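Local coordinates for protein C2 toxin component I (Clostridium botulinum, PDB 2J3X) that probably transfers ADP-ribose from NAD to actin in host cells, acting as the enzymatic component of the binary C2 toxin, at residues S262-N267 / K277-I282; R366-E371 / K399-T404. The protein carries 2 engineered substitutions. One frame throughout, in Å; residues are numbered along the deposited sequence. Where two conformers were deposited one is given.

Contact 1: residues S262-N267 / K277-I282; sequences SYLRNN and KKIELI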
loop_
_atom_site.group_PDB
_atom_site.type_symbol
_atom_site.label_atom_id
_atom_site.label_comp_id
_atom_site.label_asym_id
_atom_site.label_seq_id
_atom_site.Cartn_x
_atom_site.Cartn_y
_atom_site.Cartn_z
ATOM N N SER A 262 -14.831 -18.026 19.725
ATOM C CA SER A 262 -14.120 -19.020 20.597
ATOM C C SER A 262 -14.275 -20.428 20.073
ATOM O O SER A 262 -13.285 -21.165 19.945
ATOM C CB SER A 262 -14.552 -18.929 22.053
ATOM O OG SER A 262 -14.142 -17.668 22.561
ATOM N N TYR A 263 -15.508 -20.788 19.734
ATOM C CA TYR A 263 -15.840 -22.083 19.201
ATOM C C TYR A 263 -15.024 -22.387 17.969
ATOM O O TYR A 263 -14.351 -23.422 17.878
ATOM C CB TYR A 263 -17.339 -22.134 18.892
ATOM C CG TYR A 263 -17.908 -23.440 18.375
ATOM C CD1 TYR A 263 -18.007 -24.578 19.217
ATOM C CD2 TYR A 263 -18.402 -23.539 17.067
ATOM C CE1 TYR A 263 -18.541 -25.763 18.751
ATOM C CE2 TYR A 263 -18.971 -24.732 16.594
ATOM C CZ TYR A 263 -19.033 -25.851 17.466
ATOM O OH TYR A 263 -19.597 -27.029 17.031
ATOM N N LEU A 264 -15.050 -21.462 17.017
ATOM C CA LEU A 264 -14.291 -21.648 15.780
ATOM C C LEU A 264 -12.781 -21.691 16.020
ATOM O O LEU A 264 -12.095 -22.503 15.411
ATOM C CB LEU A 264 -14.688 -20.587 14.714
ATOM C CG LEU A 264 -16.047 -20.922 14.059
ATOM C CD1 LEU A 264 -16.537 -19.676 13.227
ATOM C CD2 LEU A 264 -16.064 -22.203 13.170
ATOM N N ARG A 265 -12.284 -20.838 16.903
ATOM C CA ARG A 265 -10.849 -20.798 17.193
ATOM C C ARG A 265 -10.396 -22.065 17.927
ATOM O O ARG A 265 -9.203 -22.406 17.928
ATOM C CB ARG A 265 -10.512 -19.536 17.987
ATOM C CG ARG A 265 -10.440 -18.286 17.084
ATOM C CD ARG A 265 -10.630 -16.997 17.881
ATOM N NE ARG A 265 -10.864 -15.815 17.028
ATOM C CZ ARG A 265 -11.112 -14.593 17.490
ATOM N NH1 ARG A 265 -11.153 -14.374 18.805
ATOM N NH2 ARG A 265 -11.320 -13.574 16.648
ATOM N N ASN A 266 -11.357 -22.757 18.542
ATOM C CA ASN A 266 -11.078 -24.015 19.239
ATOM C C ASN A 266 -11.468 -25.236 18.408
ATOM O O ASN A 266 -11.781 -26.278 18.972
ATOM C CB ASN A 266 -11.804 -24.076 20.599
ATOM C CG ASN A 266 -11.346 -22.994 21.581
ATOM O OD1 ASN A 266 -10.152 -22.701 21.727
ATOM N ND2 ASN A 266 -12.309 -22.420 22.292
ATOM N N ASN A 267 -11.477 -25.114 17.076
ATOM C CA ASN A 267 -11.849 -26.218 16.186
ATOM C C ASN A 267 -13.192 -26.897 16.497
ATOM O O ASN A 267 -13.354 -28.109 16.296
ATOM C CB ASN A 267 -10.710 -27.258 16.096
ATOM C CG ASN A 267 -10.967 -28.338 15.028
ATOM O OD1 ASN A 267 -11.571 -28.074 13.965
ATOM N ND2 ASN A 267 -10.498 -29.572 15.307
ATOM N N LYS A 277 -25.366 -24.301 13.656
ATOM C CA LYS A 277 -26.441 -23.779 12.816
ATOM C C LYS A 277 -26.258 -22.285 12.549
ATOM O O LYS A 277 -26.433 -21.826 11.433
ATOM C CB LYS A 277 -27.807 -24.037 13.466
ATOM C CG LYS A 277 -28.190 -25.524 13.503
ATOM C CD LYS A 277 -29.223 -25.826 14.609
ATOM C CE LYS A 277 -29.742 -27.254 14.491
ATOM N NZ LYS A 277 -30.700 -27.387 13.363
ATOM N N LYS A 278 -25.959 -21.524 13.591
ATOM C CA LYS A 278 -25.751 -20.100 13.405
ATOM C C LYS A 278 -24.579 -19.858 12.438
ATOM O O LYS A 278 -24.624 -18.950 11.601
ATOM C CB LYS A 278 -25.457 -19.438 14.724
ATOM C CG LYS A 278 -26.658 -19.412 15.650
ATOM C CD LYS A 278 -26.301 -18.756 16.946
ATOM C CE LYS A 278 -27.585 -18.660 17.787
ATOM N NZ LYS A 278 -27.328 -18.184 19.163
ATOM N N ILE A 279 -23.511 -20.634 12.594
ATOM C CA ILE A 279 -22.329 -20.400 11.761
ATOM C C ILE A 279 -22.632 -20.686 10.284
ATOM O O ILE A 279 -22.192 -19.930 9.425
ATOM C CB ILE A 279 -21.149 -21.203 12.286
ATOM C CG1 ILE A 279 -20.684 -20.569 13.585
ATOM C CG2 ILE A 279 -19.970 -21.335 11.245
ATOM C CD1 ILE A 279 -19.850 -21.574 14.457
ATOM N N GLU A 280 -23.409 -21.731 9.999
ATOM C CA GLU A 280 -23.802 -22.062 8.620
ATOM C C GLU A 280 -24.585 -20.888 8.024
ATOM O O GLU A 280 -24.376 -20.509 6.874
ATOM C CB GLU A 280 -24.653 -23.340 8.606
ATOM C CG GLU A 280 -24.878 -23.963 7.242
ATOM C CD GLU A 280 -25.790 -25.190 7.279
ATOM O OE1 GLU A 280 -26.026 -25.753 8.384
ATOM O OE2 GLU A 280 -26.269 -25.594 6.195
ATOM N N LEU A 281 -25.486 -20.314 8.814
ATOM C CA LEU A 281 -26.293 -19.168 8.352
ATOM C C LEU A 281 -25.441 -17.907 8.125
ATOM O O LEU A 281 -25.732 -17.138 7.210
ATOM C CB LEU A 281 -27.457 -18.867 9.334
ATOM C CG LEU A 281 -28.607 -19.893 9.302
ATOM C CD1 LEU A 281 -29.544 -19.714 10.528
ATOM C CD2 LEU A 281 -29.356 -19.747 8.033
ATOM N N ILE A 282 -24.439 -17.656 8.972
ATOM C CA ILE A 282 -23.627 -16.457 8.797
ATOM C C ILE A 282 -22.797 -16.610 7.519
ATOM O O ILE A 282 -22.695 -15.654 6.732
ATOM C CB ILE A 282 -22.753 -16.193 10.001
ATOM C CG1 ILE A 282 -23.645 -15.931 11.223
ATOM C CG2 ILE A 282 -21.824 -14.989 9.796
ATOM C CD1 ILE A 282 -22.895 -16.188 12.556
#
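The phenol oxygen of Y263 is gripped twice, receiving the backbone N-H of N272 and donating its own proton to N276 OD1, so the ring is pinned at its outer end while its flank meets I279. The setting is a helix-loop-helix pair: helix 257-265 ends in a Schellman motif, with R268 N returning to Y263 O and N267 N bonding L264 O at 3.2 Å, and N267 taking the positive phi of the C-prime position. After a short loop the chain enters helix 273-286, which lies against the first helix. Across the gap, where the CA atoms of L264 and I279 are 9.1 Å apart, only apolar groups touch. With CG1 opposite its own carbonyl carbon (chi1 -72°) and chi2 extended at 159°, I279 pushes its CD1 methyl out to the far helix. I279 CD1 comes to the edge of the Y263 ring, near the ring plane, 3.6 Å from Y263 CD2 and 3.9 Å from Y263 CE2. L264 reaches to the same methyl tip to tip. Further along helix 273-286, I282 packs on A248 and Y252 of helix 243-254, so a third helix adjoins the pair; I260 touches both isoleucines. The branch of L264 straddles the I279 methyl evenly: CG lies 3.9 Å from I279 CD1, and L264 CD1 and CD2 are each 4.0 Å from it.

Contact 2: residues R366-E371 / K399-T404; sequences RLRLSE and KIFRIT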
loop_
_atom_site.group_PDB
_atom_site.type_symbol
_atom_site.label_atom_id
_atom_site.label_comp_id
_atom_site.label_asym_id
_atom_site.label_seq_id
_atom_site.Cartn_x
_atom_site.Cartn_y
_atom_site.Cartn_z
ATOM N N ARG A 366 -2.970 -4.835 5.327
ATOM C CA ARG A 366 -3.530 -4.129 4.155
ATOM C C ARG A 366 -3.959 -5.293 3.243
ATOM O O ARG A 366 -3.173 -5.844 2.480
ATOM C CB ARG A 366 -2.427 -3.196 3.574
ATOM C CG ARG A 366 -2.946 -2.464 2.272
ATOM C CD ARG A 366 -2.022 -1.354 1.876
ATOM N NE ARG A 366 -2.506 -0.742 0.627
ATOM C CZ ARG A 366 -1.972 -0.957 -0.585
ATOM N NH1 ARG A 366 -0.896 -1.741 -0.715
ATOM N NH2 ARG A 366 -2.521 -0.335 -1.674
ATOM N N LEU A 367 -5.222 -5.703 3.366
ATOM C CA LEU A 367 -5.692 -6.967 2.795
ATOM C C LEU A 367 -6.285 -6.688 1.424
ATOM O O LEU A 367 -7.184 -5.870 1.317
ATOM C CB LEU A 367 -6.836 -7.576 3.659
ATOM C CG LEU A 367 -6.335 -7.865 5.085
ATOM C CD1 LEU A 367 -7.498 -8.295 5.961
ATOM C CD2 LEU A 367 -5.236 -8.944 5.026
ATOM N N ARG A 368 -5.813 -7.378 0.397
ATOM C CA ARG A 368 -6.498 -7.305 -0.889
ATOM C C ARG A 368 -7.704 -8.227 -0.880
ATOM O O ARG A 368 -7.562 -9.451 -0.775
ATOM C CB ARG A 368 -5.510 -7.649 -2.034
ATOM C CG ARG A 368 -6.238 -7.670 -3.454
ATOM C CD ARG A 368 -5.227 -8.184 -4.524
ATOM N NE ARG A 368 -4.023 -7.333 -4.466
ATOM C CZ ARG A 368 -2.752 -7.729 -4.667
ATOM N NH1 ARG A 368 -2.472 -8.980 -4.945
ATOM N NH2 ARG A 368 -1.735 -6.847 -4.531
ATOM N N LEU A 369 -8.896 -7.644 -1.002
ATOM C CA LEU A 369 -10.112 -8.445 -1.077
ATOM C C LEU A 369 -10.427 -8.608 -2.532
ATOM O O LEU A 369 -10.815 -7.654 -3.158
ATOM C CB LEU A 369 -11.280 -7.724 -0.359
ATOM C CG LEU A 369 -10.958 -7.378 1.128
ATOM C CD1 LEU A 369 -12.229 -6.771 1.841
ATOM C CD2 LEU A 369 -10.379 -8.586 1.917
ATOM N N SER A 370 -10.251 -9.811 -3.076
ATOM C CA SER A 370 -10.388 -9.983 -4.514
ATOM C C SER A 370 -11.859 -10.167 -4.898
ATOM O O SER A 370 -12.659 -10.675 -4.115
ATOM C CB SER A 370 -9.582 -11.233 -4.952
ATOM O OG SER A 370 -8.172 -11.037 -4.748
ATOM N N GLU A 371 -12.207 -9.830 -6.147
ATOM C CA GLU A 371 -13.560 -10.071 -6.601
ATOM C C GLU A 371 -14.047 -11.505 -6.304
ATOM O O GLU A 371 -13.391 -12.472 -6.733
ATOM C CB GLU A 371 -13.696 -9.796 -8.126
ATOM C CG GLU A 371 -15.106 -10.096 -8.613
ATOM C CD GLU A 371 -15.346 -9.945 -10.122
ATOM O OE1 GLU A 371 -14.700 -9.085 -10.703
ATOM O OE2 GLU A 371 -16.183 -10.742 -10.666
ATOM N N LYS A 399 -1.772 -14.553 2.335
ATOM C CA LYS A 399 -0.339 -14.720 2.229
ATOM C C LYS A 399 0.248 -13.314 2.168
ATOM O O LYS A 399 -0.187 -12.503 1.356
ATOM C CB LYS A 399 0.029 -15.474 0.927
ATOM C CG LYS A 399 1.522 -15.689 0.799
ATOM C CD LYS A 399 1.790 -16.875 -0.219
ATOM C CE LYS A 399 3.186 -16.800 -0.833
ATOM N NZ LYS A 399 4.272 -17.519 -0.064
ATOM N N ILE A 400 1.182 -12.996 3.080
ATOM C CA ILE A 400 1.886 -11.749 3.062
ATOM C C ILE A 400 2.867 -11.706 1.936
ATOM O O ILE A 400 3.676 -12.627 1.784
ATOM C CB ILE A 400 2.705 -11.592 4.403
ATOM C CG1 ILE A 400 1.663 -11.666 5.551
ATOM C CG2 ILE A 400 3.487 -10.305 4.411
ATOM C CD1 ILE A 400 2.334 -11.695 7.007
ATOM N N PHE A 401 2.794 -10.638 1.154
ATOM C CA PHE A 401 3.764 -10.507 0.070
ATOM C C PHE A 401 4.649 -9.284 0.173
ATOM O O PHE A 401 5.622 -9.166 -0.594
ATOM C CB PHE A 401 3.031 -10.659 -1.301
ATOM C CG PHE A 401 2.132 -9.503 -1.632
ATOM C CD1 PHE A 401 2.687 -8.295 -2.223
ATOM C CD2 PHE A 401 0.755 -9.568 -1.346
ATOM C CE1 PHE A 401 1.828 -7.184 -2.512
ATOM C CE2 PHE A 401 -0.103 -8.437 -1.637
ATOM C CZ PHE A 401 0.440 -7.268 -2.185
ATOM N N ARG A 402 4.385 -8.360 1.107
ATOM C CA ARG A 402 5.336 -7.269 1.334
ATOM C C ARG A 402 4.970 -6.623 2.659
ATOM O O ARG A 402 3.802 -6.627 3.060
ATOM C CB ARG A 402 5.191 -6.216 0.214
ATOM C CG ARG A 402 6.217 -5.078 0.306
ATOM C CD ARG A 402 6.052 -4.111 -0.919
ATOM N NE ARG A 402 4.772 -3.377 -0.820
ATOM C CZ ARG A 402 4.521 -2.176 -1.372
ATOM N NH1 ARG A 402 5.437 -1.573 -2.148
ATOM N NH2 ARG A 402 3.352 -1.568 -1.111
ATOM N N ILE A 403 5.980 -6.090 3.326
ATOM C CA ILE A 403 5.810 -5.446 4.612
ATOM C C ILE A 403 6.630 -4.205 4.548
ATOM O O ILE A 403 7.858 -4.232 4.316
ATOM C CB ILE A 403 6.320 -6.349 5.797
ATOM C CG1 ILE A 403 5.509 -7.624 5.848
ATOM C CG2 ILE A 403 6.134 -5.590 7.151
ATOM C CD1 ILE A 403 6.239 -8.760 6.638
ATOM N N THR A 404 5.948 -3.082 4.759
ATOM C CA THR A 404 6.547 -1.762 4.643
ATOM C C THR A 404 6.578 -1.014 5.988
ATOM O O THR A 404 5.522 -0.765 6.556
ATOM C CB THR A 404 5.688 -0.916 3.670
ATOM O OG1 THR A 404 5.702 -1.578 2.372
ATOM C CG2 THR A 404 6.350 0.433 3.509
#
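A classic beta bulge, in which F401 and R402 both face D422, brings strand 397-411 side chains within reach of strand 363-369 in the five-stranded sheet. The two strands are not neighbours: strand 414-426 runs between them, and the contact is made over it by long side chains without any direct hydrogen bond. R368 bends at chi3 (-55°) and meets the F401 ring with its guanidinium, the two side chains crossing at about a right angle and their planes 34° apart. The approach is oblique, R368 NH2 lying 3.2 Å from F401 CZ and 3.7 Å from F401 CE2. Q139 and a salt bridge to E218 hold that guanidinium in place. R366 NH1 and R402 NH2 come within 4.3 Å of each other because both bind the D422 carboxylate, one oxygen each, which probably offsets their charges. R402 also bonds the backbone oxygens of T142 and E108, and R366 NH2 bonds T142 OG1, so the two arginines link this sheet to the N-terminal half; R366 NE forms a salt bridge with D220. One face of the R402 guanidinium carries T404 OG1, 3.7 Å above its plane and displaced toward the rim.

In the fold
Both contacts lie in the C-terminal of the two ADP-ribosyltransferase-like halves and follow in series along the chain, contact 1 closing before contact 2 opens. Their centres are 25 Å apart and their nearest atoms about 13 Å, without touching. Contact 1 sits far out, about 32 Å from the centre of the chain, and joins two successive helices that precede the strands of the five-stranded sheet. Contact 2 lies about 9 Å from that centre, within the five-stranded sheet, and its R366 and R402 reach T142 of strand 141-143 in the eight-stranded sheet. Contact 1 thus joins two helices in an outlying part of this half, while contact 2 lies where the two halves meet.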